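Local coordinates for pseudoazurin (Blue copper protein) (Sinorhizobium meliloti, PDB 3TU6), which binds a single copper ion and, like other blue copper proteins of the cupredoxin family, probably carries electrons in the periplasm, at residues 27-32 with 92-97; 4-9 with 33-38. One frame throughout, in Å; residues are numbered along the deposited sequence.

Contact 1. Residues 27-32 with 92-97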
# COMPACT_ATOMS: atom_id res chain seq x y z
N ALA A 27 7.08 6.79 5.56
CA ALA A 27 6.58 7.99 6.21
C ALA A 27 6.85 7.96 7.71
O ALA A 27 7.31 6.96 8.25
CB ALA A 27 5.09 8.13 5.95
N GLN A 28 6.56 9.08 8.36
CA GLN A 28 6.63 9.19 9.82
C GLN A 28 5.22 9.36 10.37
O GLN A 28 4.32 9.78 9.64
CB GLN A 28 7.50 10.38 10.22
CG GLN A 28 8.95 10.28 9.77
CD GLN A 28 9.66 9.07 10.35
OE1 GLN A 28 9.52 8.76 11.53
NE2 GLN A 28 10.44 8.38 9.52
N PRO A 29 5.02 9.04 11.67
CA PRO A 29 3.72 9.22 12.31
C PRO A 29 3.16 10.64 12.13
O PRO A 29 3.85 11.62 12.43
CB PRO A 29 4.03 8.95 13.78
CG PRO A 29 5.15 7.98 13.75
CD PRO A 29 5.98 8.36 12.56
N GLY A 30 1.94 10.73 11.63
CA GLY A 30 1.28 12.02 11.41
C GLY A 30 1.29 12.51 9.97
O GLY A 30 0.59 13.46 9.64
N ASP A 31 2.09 11.86 9.12
CA ASP A 31 2.15 12.20 7.70
C ASP A 31 0.89 11.71 6.97
O ASP A 31 0.14 10.89 7.50
CB ASP A 31 3.39 11.58 7.04
CG ASP A 31 4.70 12.19 7.53
OD1 ASP A 31 4.68 13.31 8.09
OD2 ASP A 31 5.75 11.56 7.33
N THR A 32 0.68 12.23 5.76
CA THR A 32 -0.43 11.81 4.91
C THR A 32 0.06 11.25 3.58
O THR A 32 1.12 11.65 3.09
CB THR A 32 -1.40 12.97 4.62
OG1 THR A 32 -0.73 14.00 3.89
CG2 THR A 32 -1.96 13.55 5.92
N ILE A 92 2.57 1.15 3.06
CA ILE A 92 2.98 2.40 3.69
C ILE A 92 3.60 2.05 5.04
O ILE A 92 2.91 1.52 5.91
CB ILE A 92 1.80 3.38 3.91
CG1 ILE A 92 1.05 3.62 2.61
CG2 ILE A 92 2.31 4.69 4.48
CD1 ILE A 92 -0.13 4.56 2.75
N VAL A 93 4.89 2.33 5.19
CA VAL A 93 5.59 2.09 6.45
C VAL A 93 5.66 3.41 7.22
O VAL A 93 6.23 4.39 6.73
CB VAL A 93 7.01 1.54 6.21
CG1 VAL A 93 7.68 1.19 7.53
CG2 VAL A 93 6.95 0.32 5.29
N VAL A 94 5.08 3.42 8.41
CA VAL A 94 5.02 4.61 9.25
C VAL A 94 5.91 4.41 10.47
O VAL A 94 5.65 3.54 11.30
CB VAL A 94 3.57 4.89 9.72
CG1 VAL A 94 3.50 6.21 10.47
CG2 VAL A 94 2.62 4.90 8.53
N GLY A 95 6.97 5.21 10.57
CA GLY A 95 7.96 5.04 11.63
C GLY A 95 8.67 3.70 11.48
O GLY A 95 9.14 3.36 10.39
N GLU A 96 8.74 2.94 12.57
CA GLU A 96 9.34 1.61 12.55
C GLU A 96 8.28 0.54 12.28
O GLU A 96 7.17 0.62 12.82
CB GLU A 96 10.03 1.31 13.89
CG GLU A 96 11.21 2.22 14.19
CD GLU A 96 11.94 1.83 15.46
OE1 GLU A 96 11.48 0.90 16.17
OE2 GLU A 96 12.98 2.46 15.76
N PRO A 97 8.61 -0.46 11.44
CA PRO A 97 7.66 -1.53 11.13
C PRO A 97 7.56 -2.54 12.28
O PRO A 97 8.19 -3.60 12.24
CB PRO A 97 8.26 -2.16 9.87
CG PRO A 97 9.73 -1.97 10.03
CD PRO A 97 9.90 -0.65 10.75
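Val94 and Pro29 meet where strand 89-94 runs out beside the turn that follows strand 19-27. From CB, the Val94 side chain divides: CG1 stands anti to the backbone N (chi1 -174°), which carries it to the proline. There it lies 3.4 Å from Pro29 N and almost as near Pro29 CA, with the ring carbons CG and CD a little farther off; Pro29 and Val94 pass with their side chains running opposite ways. Beyond this segment pair, Val94 also rests on Tyr76 and Leu70.

The backbones are joined as parallel strands, with Ala27 paired to Val94. Ala27 N donates to Val93 O at 2.8 Å, close to the line of that carbonyl. Ala27 O in turn accepts from Gly95 N at 2.9 Å, the donor tilted 26° from the carbonyl plane, and also receives a CA-H...O contact from Val94 CA. Gly95 has a positive phi, which favours glycine, and a CB here would come close to Pro29 CD.

Past Ala27 the chain reverses. Asp31 N bonds to Gln28 O, while Asp31 OD2 accepts Gln28 N at 2.8 Å from above the carboxylate plane; OD1 is held by Glu2 N. Pro29 and Gly30 occupy the middle positions of a type II beta turn, which carries the chain away from strand 89-94 toward strand 32-36, as in a cupredoxin beta sandwich.

Contact 2. Residues 4-9 with 33-38; sequences YRVEML and VTFVAK
Val6 packs against both Val33 and Phe35 of the adjoining strand. Its CG2 meets Val33 CG1 at 3.6 Å, whereas CB and CG1, the latter anti to the backbone N (chi1 176°), press on the CD1-CE1 side of Phe35, with CG1 3.8 Å from CE1. Three bumps thus surround Phe35: Val6 CG1, Val33 CG1 over one ring face, offset toward the rim, and Met8 SD. The methionine chain runs roughly perpendicular to Phe35; SD packs on Phe35 CB at 4.1 Å and lies obliquely to the ring, 5.5 Å from its centroid, as a Met-aromatic contact, and CE bends against Ala37.

On the face bearing Arg5, Glu7, Thr34 and Val36, the bent Arg5 chain lays CD and NH1 against Val36 CG2. Farther on, Leu9 CD2 is the bump that meets the extended Lys38 chain at CB, 3.6 Å away, and at CG, while the Glu7 carboxylate meets its CD, 3.5 Å from OE1. Lys38 NZ makes a long salt bridge to Glu7 OE1 at 3.8 Å. An alanine at Glu7 would probably leave the lysine tip without this acidic mate and freer to swing.

Four backbone hydrogen bonds join the strands, from Thr34 N to Tyr4 O through to Met8 N to Val36 O, the last at 2.8 Å. A water bridges Tyr4 O and Thr34 OG1; Thr34 OG1 is also hydrogen-bonded to Thr67 OG1. This is the twisted parallel pairing of a cupredoxin sandwich, and Met8 brings it close to the copper ligands His42 and Met88.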
# COMPACT_ATOMS: atom_id res chain seq x y z
N TYR A 4 2.70 12.87 1.04
CA TYR A 4 3.26 12.03 -0.02
C TYR A 4 2.21 11.64 -1.06
O TYR A 4 1.01 11.76 -0.82
CB TYR A 4 3.90 10.78 0.59
CG TYR A 4 5.06 11.12 1.50
CD1 TYR A 4 6.24 11.62 0.98
CD2 TYR A 4 4.97 10.95 2.88
CE1 TYR A 4 7.31 11.95 1.80
CE2 TYR A 4 6.03 11.27 3.72
CZ TYR A 4 7.20 11.77 3.17
OH TYR A 4 8.27 12.09 3.97
N ARG A 5 2.70 11.18 -2.21
CA ARG A 5 1.85 10.80 -3.34
C ARG A 5 2.14 9.38 -3.79
O ARG A 5 3.30 9.00 -3.94
CB ARG A 5 2.08 11.75 -4.52
CG ARG A 5 1.67 13.19 -4.29
CD ARG A 5 0.16 13.33 -4.17
NE ARG A 5 -0.29 14.70 -4.42
CZ ARG A 5 -0.41 15.27 -5.62
NH1 ARG A 5 -0.11 14.59 -6.73
NH2 ARG A 5 -0.83 16.52 -5.72
N VAL A 6 1.09 8.60 -4.02
CA VAL A 6 1.20 7.28 -4.63
C VAL A 6 0.30 7.24 -5.85
O VAL A 6 -0.92 7.36 -5.73
CB VAL A 6 0.79 6.16 -3.66
CG1 VAL A 6 0.82 4.81 -4.36
CG2 VAL A 6 1.69 6.16 -2.44
N GLU A 7 0.90 7.07 -7.03
CA GLU A 7 0.14 7.02 -8.28
C GLU A 7 -0.42 5.62 -8.52
O GLU A 7 0.27 4.63 -8.30
CB GLU A 7 1.01 7.45 -9.45
CG GLU A 7 1.47 8.90 -9.38
CD GLU A 7 2.19 9.36 -10.63
OE1 GLU A 7 2.08 10.55 -10.97
OE2 GLU A 7 2.87 8.53 -11.28
N MET A 8 -1.68 5.57 -8.95
CA MET A 8 -2.32 4.31 -9.32
C MET A 8 -2.25 4.18 -10.84
O MET A 8 -2.87 4.97 -11.56
CB MET A 8 -3.77 4.29 -8.82
CG MET A 8 -3.92 4.69 -7.35
SD MET A 8 -5.57 4.45 -6.66
CE MET A 8 -6.48 5.76 -7.49
N LEU A 9 -1.49 3.20 -11.31
CA LEU A 9 -1.09 3.13 -12.72
C LEU A 9 -1.35 1.78 -13.37
O LEU A 9 -1.30 0.73 -12.70
CB LEU A 9 0.40 3.45 -12.85
CG LEU A 9 0.84 4.87 -12.48
CD1 LEU A 9 2.34 4.91 -12.24
CD2 LEU A 9 0.44 5.85 -13.57
N VAL A 33 -0.72 10.34 3.01
CA VAL A 33 -0.47 9.81 1.67
C VAL A 33 -1.73 9.99 0.82
O VAL A 33 -2.81 9.54 1.21
CB VAL A 33 -0.08 8.32 1.71
CG1 VAL A 33 -0.10 7.71 0.31
CG2 VAL A 33 1.29 8.15 2.35
N THR A 34 -1.57 10.65 -0.32
CA THR A 34 -2.68 10.88 -1.25
C THR A 34 -2.52 9.99 -2.47
O THR A 34 -1.45 9.94 -3.08
CB THR A 34 -2.73 12.35 -1.71
OG1 THR A 34 -2.86 13.20 -0.56
CG2 THR A 34 -3.89 12.59 -2.66
N PHE A 35 -3.58 9.28 -2.83
CA PHE A 35 -3.56 8.40 -3.99
C PHE A 35 -4.02 9.15 -5.22
O PHE A 35 -5.01 9.87 -5.18
CB PHE A 35 -4.41 7.15 -3.73
CG PHE A 35 -3.80 6.23 -2.73
CD1 PHE A 35 -2.92 5.24 -3.14
CD2 PHE A 35 -4.05 6.37 -1.37
CE1 PHE A 35 -2.33 4.39 -2.22
CE2 PHE A 35 -3.46 5.52 -0.44
CZ PHE A 35 -2.59 4.53 -0.88
N VAL A 36 -3.29 8.99 -6.32
CA VAL A 36 -3.53 9.75 -7.54
C VAL A 36 -4.02 8.81 -8.64
O VAL A 36 -3.39 7.79 -8.92
CB VAL A 36 -2.24 10.45 -8.02
CG1 VAL A 36 -2.53 11.37 -9.21
CG2 VAL A 36 -1.61 11.24 -6.87
N ALA A 37 -5.14 9.17 -9.26
CA ALA A 37 -5.72 8.37 -10.33
C ALA A 37 -5.15 8.80 -11.68
O ALA A 37 -5.86 9.35 -12.52
CB ALA A 37 -7.24 8.51 -10.33
N LYS A 38 -3.86 8.54 -11.88
CA LYS A 38 -3.19 8.89 -13.14
C LYS A 38 -3.77 8.07 -14.29
O LYS A 38 -4.02 8.61 -15.38
CB LYS A 38 -1.68 8.69 -13.04
CG LYS A 38 -0.91 9.25 -14.22
CD LYS A 38 0.55 9.49 -13.88
CE LYS A 38 1.30 10.12 -15.04
NZ LYS A 38 2.70 10.48 -14.68
O HOH W 1 -0.49 13.28 1.15

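How the contacts relate
The centres of contacts 1 and 2 lie about 16 Å apart on one mixed sheet, and their segments alternate along the chain: 4-9, 27-32, 33-38, then 92-97. Contact 1 joins the end of strand 19-27 to strand 89-94, while contact 2 pairs strand 3-9 with strand 32-36; strands 19-27 and 3-9 are neighbours in between. The two contacts touch directly, with a probable hydrogen bond from Tyr4 N to Thr32 O, and Ile92 CD1 packing on Val33 CG2. The loop of contact 1 thus leads straight into contact 2, whose far end approaches the copper, so the pair runs from a remote turn toward the metal site.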